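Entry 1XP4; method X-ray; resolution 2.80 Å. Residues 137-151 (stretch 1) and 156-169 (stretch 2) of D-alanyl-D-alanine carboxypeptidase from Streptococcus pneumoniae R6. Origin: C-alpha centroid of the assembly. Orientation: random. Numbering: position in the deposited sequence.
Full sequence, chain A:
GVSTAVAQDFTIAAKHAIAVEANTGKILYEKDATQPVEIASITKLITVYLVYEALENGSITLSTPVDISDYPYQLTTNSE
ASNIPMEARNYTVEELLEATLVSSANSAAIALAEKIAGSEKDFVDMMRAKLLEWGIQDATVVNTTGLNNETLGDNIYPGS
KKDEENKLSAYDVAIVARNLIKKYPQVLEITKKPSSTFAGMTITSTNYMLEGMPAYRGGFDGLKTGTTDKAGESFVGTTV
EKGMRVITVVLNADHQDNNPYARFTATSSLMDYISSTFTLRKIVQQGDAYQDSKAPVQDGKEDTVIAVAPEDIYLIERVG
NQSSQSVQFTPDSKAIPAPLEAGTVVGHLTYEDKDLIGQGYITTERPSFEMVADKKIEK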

ATOM      1  N   GLN A 137     -10.501  -7.991   9.712  1.00 24.57           N
ATOM      2  CA  GLN A 137     -11.866  -8.356  10.055  1.00 25.92           C
ATOM      3  C   GLN A 137     -12.572  -7.343  10.936  1.00 25.16           C
ATOM      4  O   GLN A 137     -13.582  -7.656  11.562  1.00 26.58           O
ATOM      5  CB  GLN A 137     -11.874  -9.737  10.721  1.00 29.00           C
ATOM      6  CG  GLN A 137     -10.738  -9.955  11.716  1.00 35.42           C
ATOM      7  CD  GLN A 137     -10.602 -11.408  12.148  1.00 38.16           C
ATOM      8  OE1 GLN A 137     -10.391 -12.296  11.320  1.00 39.09           O
ATOM      9  NE2 GLN A 137     -10.719 -11.654  13.452  1.00 38.14           N
ATOM     10  N   ASP A 138     -12.057  -6.124  10.973  1.00 24.11           N
ATOM     11  CA  ASP A 138     -12.672  -5.092  11.790  1.00 22.64           C
ATOM     12  C   ASP A 138     -13.118  -3.904  10.941  1.00 23.31           C
ATOM     13  O   ASP A 138     -13.512  -2.863  11.467  1.00 23.60           O
ATOM     14  CB  ASP A 138     -11.690  -4.649  12.875  1.00 24.03           C
ATOM     15  CG  ASP A 138     -10.483  -3.909  12.322  1.00 27.00           C
ATOM     16  OD1 ASP A 138     -10.117  -4.147  11.146  1.00 26.79           O
ATOM     17  OD2 ASP A 138      -9.893  -3.100  13.077  1.00 25.43           O
ATOM     18  N   ALA A 139     -13.071  -4.068   9.624  1.00 22.42           N
ATOM     19  CA  ALA A 139     -13.463  -2.999   8.721  1.00 22.19           C
ATOM     20  C   ALA A 139     -14.974  -2.831   8.550  1.00 23.64           C
ATOM     21  O   ALA A 139     -15.758  -3.752   8.795  1.00 23.42           O
ATOM     22  CB  ALA A 139     -12.821  -3.215   7.365  1.00 22.45           C
ATOM     23  N   THR A 140     -15.360  -1.630   8.130  1.00 22.49           N
ATOM     24  CA  THR A 140     -16.750  -1.280   7.875  1.00 21.66           C
ATOM     25  C   THR A 140     -16.783  -0.607   6.515  1.00 21.07           C
ATOM     26  O   THR A 140     -16.349   0.538   6.381  1.00 22.58           O
ATOM     27  CB  THR A 140     -17.285  -0.278   8.897  1.00 22.68           C
ATOM     28  OG1 THR A 140     -17.306  -0.885  10.193  1.00 22.68           O
ATOM     29  CG2 THR A 140     -18.690   0.171   8.507  1.00 17.88           C
ATOM     30  N   VAL A 141     -17.290  -1.313   5.511  1.00 18.56           N
ATOM     31  CA  VAL A 141     -17.350  -0.759   4.167  1.00 17.23           C
ATOM     32  C   VAL A 141     -18.773  -0.716   3.644  1.00 16.11           C
ATOM     33  O   VAL A 141     -19.439  -1.743   3.522  1.00 15.92           O
ATOM     34  CB  VAL A 141     -16.486  -1.581   3.170  1.00 19.62           C
ATOM     35  CG1 VAL A 141     -16.482  -0.905   1.793  1.00 16.43           C
ATOM     36  CG2 VAL A 141     -15.065  -1.733   3.708  1.00 16.22           C
ATOM     37  N   VAL A 142     -19.229   0.487   3.326  1.00 16.18           N
ATOM     38  CA  VAL A 142     -20.570   0.673   2.802  1.00 15.46           C
ATOM     39  C   VAL A 142     -20.551   1.242   1.379  1.00 18.03           C
ATOM     40  O   VAL A 142     -21.534   1.111   0.643  1.00 18.00           O
ATOM     41  CB  VAL A 142     -21.397   1.587   3.730  1.00 15.17           C
ATOM     42  CG1 VAL A 142     -21.613   0.879   5.058  1.00 11.10           C
ATOM     43  CG2 VAL A 142     -20.684   2.937   3.939  1.00 10.38           C
ATOM     44  N   ASN A 143     -19.443   1.880   0.996  1.00 16.68           N
ATOM     45  CA  ASN A 143     -19.321   2.421  -0.353  1.00 18.11           C
ATOM     46  C   ASN A 143     -17.906   2.337  -0.886  1.00 17.62           C
ATOM     47  O   ASN A 143     -16.967   2.041  -0.149  1.00 17.78           O
ATOM     48  CB  ASN A 143     -19.844   3.866  -0.448  1.00 20.40           C
ATOM     49  CG  ASN A 143     -19.304   4.775   0.637  1.00 23.91           C
ATOM     50  OD1 ASN A 143     -18.101   5.002   0.744  1.00 27.13           O
ATOM     51  ND2 ASN A 143     -20.206   5.315   1.445  1.00 26.53           N
ATOM     52  N   THR A 144     -17.764   2.598  -2.178  1.00 16.26           N
ATOM     53  CA  THR A 144     -16.478   2.516  -2.845  1.00 14.96           C
ATOM     54  C   THR A 144     -15.712   3.814  -2.907  1.00 14.12           C
ATOM     55  O   THR A 144     -14.580   3.830  -3.371  1.00 14.56           O
ATOM     56  CB  THR A 144     -16.651   2.059  -4.285  1.00 15.40           C
ATOM     57  OG1 THR A 144     -17.332   3.083  -5.022  1.00 17.03           O
ATOM     58  CG2 THR A 144     -17.469   0.795  -4.339  1.00 17.05           C
ATOM     59  N   THR A 145     -16.312   4.901  -2.448  1.00 17.00           N
ATOM     60  CA  THR A 145     -15.657   6.201  -2.530  1.00 18.18           C
ATOM     61  C   THR A 145     -15.011   6.717  -1.260  1.00 18.48           C
ATOM     62  O   THR A 145     -13.885   7.200  -1.286  1.00 21.49           O
ATOM     63  CB  THR A 145     -16.641   7.265  -3.036  1.00 17.79           C
ATOM     64  OG1 THR A 145     -17.736   7.367  -2.122  1.00 21.42           O
ATOM     65  CG2 THR A 145     -17.188   6.879  -4.399  1.00 18.73           C
ATOM     66  N   GLY A 146     -15.721   6.622  -0.145  1.00 19.12           N
ATOM     67  CA  GLY A 146     -15.171   7.119   1.100  1.00 18.93           C
ATOM     68  C   GLY A 146     -16.016   8.283   1.571  1.00 19.94           C
ATOM     69  O   GLY A 146     -15.817   8.807   2.666  1.00 23.12           O
ATOM     70  N   LEU A 147     -16.959   8.700   0.734  1.00 18.19           N
ATOM     71  CA  LEU A 147     -17.862   9.788   1.088  1.00 17.83           C
ATOM     72  C   LEU A 147     -18.770   9.304   2.222  1.00 19.58           C
ATOM     73  O   LEU A 147     -18.792   8.117   2.568  1.00 20.52           O
ATOM     74  CB  LEU A 147     -18.763  10.155  -0.092  1.00 13.02           C
ATOM     75  CG  LEU A 147     -18.222  10.601  -1.442  1.00  8.63           C
ATOM     76  CD1 LEU A 147     -19.229  10.211  -2.520  1.00  8.16           C
ATOM     77  CD2 LEU A 147     -17.984  12.088  -1.436  1.00  8.55           C
ATOM     78  N   ASN A 148     -19.527  10.234   2.790  1.00 19.27           N
ATOM     79  CA  ASN A 148     -20.470   9.892   3.832  1.00 19.37           C
ATOM     80  C   ASN A 148     -21.758   9.582   3.072  1.00 21.99           C
ATOM     81  O   ASN A 148     -22.001  10.153   2.008  1.00 24.69           O
ATOM     82  CB  ASN A 148     -20.651  11.082   4.766  1.00 17.56           C
ATOM     83  CG  ASN A 148     -21.581  10.783   5.913  1.00 17.45           C
ATOM     84  OD1 ASN A 148     -22.799  10.884   5.777  1.00 17.15           O
ATOM     85  ND2 ASN A 148     -21.015  10.398   7.054  1.00 14.55           N
ATOM     86  N   ASN A 149     -22.577   8.674   3.590  1.00 23.97           N
ATOM     87  CA  ASN A 149     -23.815   8.328   2.905  1.00 27.10           C
ATOM     88  C   ASN A 149     -24.781   9.501   2.697  1.00 30.39           C
ATOM     89  O   ASN A 149     -25.522   9.536   1.713  1.00 30.83           O
ATOM     90  CB  ASN A 149     -24.528   7.200   3.647  1.00 27.30           C
ATOM     91  CG  ASN A 149     -23.897   5.846   3.395  1.00 28.01           C
ATOM     92  OD1 ASN A 149     -23.229   5.637   2.382  1.00 28.10           O
ATOM     93  ND2 ASN A 149     -24.125   4.907   4.308  1.00 29.71           N
ATOM     94  N   GLU A 150     -24.784  10.462   3.615  1.00 34.74           N
ATOM     95  CA  GLU A 150     -25.680  11.607   3.480  1.00 38.61           C
ATOM     96  C   GLU A 150     -25.424  12.309   2.157  1.00 37.59           C
ATOM     97  O   GLU A 150     -26.267  13.067   1.680  1.00 39.12           O
ATOM     98  CB  GLU A 150     -25.481  12.610   4.622  1.00 44.08           C
ATOM     99  CG  GLU A 150     -25.628  12.024   6.024  1.00 54.64           C
ATOM    100  CD  GLU A 150     -25.555  13.086   7.116  1.00 59.45           C
ATOM    101  OE1 GLU A 150     -24.929  14.143   6.873  1.00 61.75           O
ATOM    102  OE2 GLU A 150     -26.110  12.858   8.219  1.00 62.38           O
ATOM    103  N   THR A 151     -24.253  12.061   1.574  1.00 34.66           N
ATOM    104  CA  THR A 151     -23.881  12.674   0.303  1.00 31.90           C
ATOM    105  C   THR A 151     -24.430  11.842  -0.841  1.00 30.86           C
ATOM    106  O   THR A 151     -24.585  12.330  -1.956  1.00 30.34           O
ATOM    107  CB  THR A 151     -22.345  12.749   0.124  1.00 31.69           C
ATOM    108  OG1 THR A 151     -21.764  13.483   1.206  1.00 31.62           O
ATOM    109  CG2 THR A 151     -21.995  13.437  -1.190  1.00 27.98           C
ATOM    110  N   ILE A 156     -27.366   4.443  -1.112  1.00 28.43           N
ATOM    111  CA  ILE A 156     -26.533   3.865  -0.067  1.00 27.04           C
ATOM    112  C   ILE A 156     -26.762   2.367   0.003  1.00 27.21           C
ATOM    113  O   ILE A 156     -27.785   1.861  -0.456  1.00 25.66           O
ATOM    114  CB  ILE A 156     -26.850   4.447   1.332  1.00 25.45           C
ATOM    115  CG1 ILE A 156     -28.268   4.051   1.745  1.00 21.77           C
ATOM    116  CG2 ILE A 156     -26.667   5.963   1.330  1.00 22.36           C
ATOM    117  CD1 ILE A 156     -28.582   4.369   3.170  1.00 23.94           C
ATOM    118  N   TYR A 157     -25.802   1.670   0.596  1.00 27.85           N
ATOM    119  CA  TYR A 157     -25.873   0.228   0.749  1.00 29.36           C
ATOM    120  C   TYR A 157     -27.128  -0.158   1.531  1.00 32.15           C
ATOM    121  O   TYR A 157     -27.503   0.510   2.495  1.00 32.58           O
ATOM    122  CB  TYR A 157     -24.623  -0.271   1.483  1.00 26.96           C
ATOM    123  CG  TYR A 157     -24.414  -1.758   1.394  1.00 26.50           C
ATOM    124  CD1 TYR A 157     -25.116  -2.634   2.217  1.00 28.56           C
ATOM    125  CD2 TYR A 157     -23.546  -2.297   0.450  1.00 28.50           C
ATOM    126  CE1 TYR A 157     -24.962  -4.016   2.101  1.00 27.72           C
ATOM    127  CE2 TYR A 157     -23.386  -3.674   0.321  1.00 30.02           C
ATOM    128  CZ  TYR A 157     -24.099  -4.528   1.152  1.00 28.98           C
ATOM    129  OH  TYR A 157     -23.948  -5.887   1.026  1.00 28.77           O
ATOM    130  N   PRO A 158     -27.809  -1.233   1.106  1.00 34.05           N
ATOM    131  CA  PRO A 158     -29.020  -1.691   1.790  1.00 34.84           C
ATOM    132  C   PRO A 158     -28.670  -2.103   3.213  1.00 35.91           C
ATOM    133  O   PRO A 158     -27.858  -3.008   3.421  1.00 35.33           O
ATOM    134  CB  PRO A 158     -29.459  -2.884   0.949  1.00 34.64           C
ATOM    135  CG  PRO A 158     -28.993  -2.512  -0.413  1.00 36.87           C
ATOM    136  CD  PRO A 158     -27.607  -1.982  -0.144  1.00 35.30           C
ATOM    137  N   GLY A 159     -29.275  -1.435   4.188  1.00 35.74           N
ATOM    138  CA  GLY A 159     -28.997  -1.763   5.571  1.00 36.41           C
ATOM    139  C   GLY A 159     -28.102  -0.731   6.223  1.00 37.39           C
ATOM    140  O   GLY A 159     -28.189  -0.507   7.429  1.00 38.32           O
ATOM    141  N   SER A 160     -27.240  -0.098   5.435  1.00 37.62           N
ATOM    142  CA  SER A 160     -26.338   0.914   5.970  1.00 38.10           C
ATOM    143  C   SER A 160     -27.120   2.142   6.441  1.00 38.72           C
ATOM    144  O   SER A 160     -28.217   2.419   5.964  1.00 37.21           O
ATOM    145  CB  SER A 160     -25.301   1.320   4.914  1.00 37.47           C
ATOM    146  OG  SER A 160     -25.893   2.025   3.840  1.00 37.89           O
ATOM    147  N   LYS A 161     -26.549   2.873   7.388  1.00 40.96           N
ATOM    148  CA  LYS A 161     -27.202   4.056   7.922  1.00 43.08           C
ATOM    149  C   LYS A 161     -26.924   5.242   7.016  1.00 42.67           C
ATOM    150  O   LYS A 161     -25.962   5.237   6.253  1.00 42.55           O
ATOM    151  CB  LYS A 161     -26.716   4.312   9.350  1.00 46.10           C
ATOM    152  CG  LYS A 161     -26.960   3.111  10.266  1.00 49.94           C
ATOM    153  CD  LYS A 161     -26.395   3.291  11.665  1.00 54.03           C
ATOM    154  CE  LYS A 161     -26.615   2.025  12.492  1.00 56.40           C
ATOM    155  NZ  LYS A 161     -26.119   2.154  13.894  1.00 58.04           N
ATOM    156  N   LYS A 162     -27.778   6.254   7.103  1.00 43.08           N
ATOM    157  CA  LYS A 162     -27.663   7.441   6.268  1.00 42.60           C
ATOM    158  C   LYS A 162     -26.431   8.311   6.458  1.00 40.08           C
ATOM    159  O   LYS A 162     -26.068   9.061   5.555  1.00 39.97           O
ATOM    160  CB  LYS A 162     -28.927   8.285   6.410  1.00 46.33           C
ATOM    161  CG  LYS A 162     -30.153   7.585   5.845  1.00 52.29           C
ATOM    162  CD  LYS A 162     -31.386   8.467   5.910  1.00 56.92           C
ATOM    163  CE  LYS A 162     -32.565   7.820   5.200  1.00 58.37           C
ATOM    164  NZ  LYS A 162     -33.774   8.689   5.265  1.00 61.60           N
ATOM    165  N   ASP A 163     -25.788   8.234   7.618  1.00 36.63           N
ATOM    166  CA  ASP A 163     -24.577   9.019   7.823  1.00 32.73           C
ATOM    167  C   ASP A 163     -23.352   8.138   8.069  1.00 30.60           C
ATOM    168  O   ASP A 163     -22.342   8.602   8.599  1.00 31.04           O
ATOM    169  CB  ASP A 163     -24.750  10.019   8.972  1.00 32.02           C
ATOM    170  CG  ASP A 163     -25.269   9.382  10.237  1.00 33.17           C
ATOM    171  OD1 ASP A 163     -24.958   8.202  10.495  1.00 35.15           O
ATOM    172  OD2 ASP A 163     -25.978  10.077  10.991  1.00 35.50           O
ATOM    173  N   GLU A 164     -23.447   6.870   7.671  1.00 27.89           N
ATOM    174  CA  GLU A 164     -22.348   5.919   7.831  1.00 26.44           C
ATOM    175  C   GLU A 164     -21.163   6.293   6.965  1.00 24.97           C
ATOM    176  O   GLU A 164     -21.317   6.905   5.909  1.00 23.89           O
ATOM    177  CB  GLU A 164     -22.769   4.505   7.427  1.00 27.64           C
ATOM    178  CG  GLU A 164     -23.513   3.717   8.471  1.00 30.23           C
ATOM    179  CD  GLU A 164     -23.062   2.274   8.493  1.00 31.62           C
ATOM    180  OE1 GLU A 164     -21.891   2.041   8.853  1.00 33.34           O
ATOM    181  OE2 GLU A 164     -23.858   1.374   8.148  1.00 32.10           O
ATOM    182  N   GLU A 165     -19.979   5.904   7.416  1.00 23.15           N
ATOM    183  CA  GLU A 165     -18.750   6.155   6.676  1.00 22.16           C
ATOM    184  C   GLU A 165     -17.891   4.899   6.751  1.00 20.58           C
ATOM    185  O   GLU A 165     -17.988   4.142   7.715  1.00 19.90           O
ATOM    186  CB  GLU A 165     -17.991   7.344   7.275  1.00 21.39           C
ATOM    187  CG  GLU A 165     -18.589   8.684   6.932  1.00 22.82           C
ATOM    188  CD  GLU A 165     -17.579   9.809   7.031  1.00 24.70           C
ATOM    189  OE1 GLU A 165     -16.422   9.594   6.598  1.00 25.26           O
ATOM    190  OE2 GLU A 165     -17.945  10.906   7.520  1.00 22.87           O
ATOM    191  N   ASN A 166     -17.065   4.656   5.740  1.00 20.59           N
ATOM    192  CA  ASN A 166     -16.214   3.470   5.781  1.00 20.79           C
ATOM    193  C   ASN A 166     -15.253   3.638   6.946  1.00 20.62           C
ATOM    194  O   ASN A 166     -14.861   4.763   7.264  1.00 22.72           O
ATOM    195  CB  ASN A 166     -15.406   3.308   4.491  1.00 18.35           C
ATOM    196  CG  ASN A 166     -16.277   3.145   3.269  1.00 18.17           C
ATOM    197  OD1 ASN A 166     -17.417   2.690   3.357  1.00 18.29           O
ATOM    198  ND2 ASN A 166     -15.735   3.499   2.114  1.00 17.89           N
ATOM    199  N   LYS A 167     -14.873   2.530   7.578  1.00 18.57           N
ATOM    200  CA  LYS A 167     -13.944   2.592   8.701  1.00 15.82           C
ATOM    201  C   LYS A 167     -12.849   1.526   8.646  1.00 14.64           C
ATOM    202  O   LYS A 167     -13.128   0.343   8.447  1.00 13.55           O
ATOM    203  CB  LYS A 167     -14.705   2.455  10.018  1.00 14.46           C
ATOM    204  CG  LYS A 167     -15.804   3.472  10.205  1.00 18.93           C
ATOM    205  CD  LYS A 167     -15.582   4.295  11.463  1.00 19.53           C
ATOM    206  CE  LYS A 167     -15.672   3.448  12.722  1.00 19.00           C
ATOM    207  NZ  LYS A 167     -17.046   3.374  13.278  1.00 16.97           N
ATOM    208  N   LEU A 168     -11.604   1.960   8.820  1.00 12.73           N
ATOM    209  CA  LEU A 168     -10.452   1.066   8.836  1.00 13.26           C
ATOM    210  C   LEU A 168      -9.436   1.632   9.807  1.00 16.03           C
ATOM    211  O   LEU A 168      -9.370   2.848  10.001  1.00 19.65           O
ATOM    212  CB  LEU A 168      -9.798   0.958   7.458  1.00 13.56           C
ATOM    213  CG  LEU A 168     -10.298  -0.133   6.510  1.00 18.17           C
ATOM    214  CD1 LEU A 168     -11.407   0.391   5.623  1.00 17.95           C
ATOM    215  CD2 LEU A 168      -9.142  -0.600   5.649  1.00 22.64           C
ATOM    216  N   SER A 169      -8.645   0.765  10.428  1.00 15.42           N
ATOM    217  CA  SER A 169      -7.626   1.244  11.353  1.00 16.84           C
ATOM    218  C   SER A 169      -6.389   1.607  10.526  1.00 16.54           C
ATOM    219  O   SER A 169      -6.268   1.176   9.377  1.00 15.67           O
ATOM    220  CB  SER A 169      -7.288   0.163  12.388  1.00 17.51           C
ATOM    221  OG  SER A 169      -6.558  -0.907  11.817  1.00 19.81           O
TER
HETATM  222  O   HOH W   1     -23.530   2.946   0.848  1.00 29.93           O

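The two stretches pair antiparallel at a single beta bridge, between Thr-140 and Lys-167. Thr-140 N donates to Lys-167 O (3.0 Å, 158°) and Lys-167 N returns the bond to Thr-140 O (2.8 Å, 155°); the CA of Asn-166 also lies 3.0 Å from Thr-140 O, a CA-H...O contact.

Beyond the bridge, most of the direct hydrogen bonds involve asparagine side chains, whose carboxamide offers both donor and acceptor; the exception is Asn-149 N to Glu-164 O (3.2 Å, 160°), backbone to backbone. Asn-166 OD1 accepts from Val-142 N (2.9 Å, 169°) and Asn-143 N (3.2 Å, 162°), while its ND2 donates to Asn-143 O (3.0 Å). Asn-148 ND2 reaches Asp-163 O (2.7 Å) and Glu-165 OE2 (3.1 Å). Asn-149 also bonds through ND2 to Lys-161 O (2.7 Å), so that it grips both ends of the type I turn from Lys-161 to Glu-164.

One water adds a further link between the stretches: it donates to Val-142 O (2.7 Å) and Asn-149 OD1 (3.1 Å) and accepts from Tyr-157 N (2.6 Å).

Two apolar pairs meet: Ala-139 CB lies 4.1 Å from Leu-168 CG, and Val-142 CB lies 4.3 Å from Tyr-157 CB. Carbons of polar side chains pack too, with Val-142 CG1 3.7 Å from Ser-160 CB and Asn-149 CB 3.4 Å from Ile-156 CG2. Together the stretches bury 973 Å², summed over both sides.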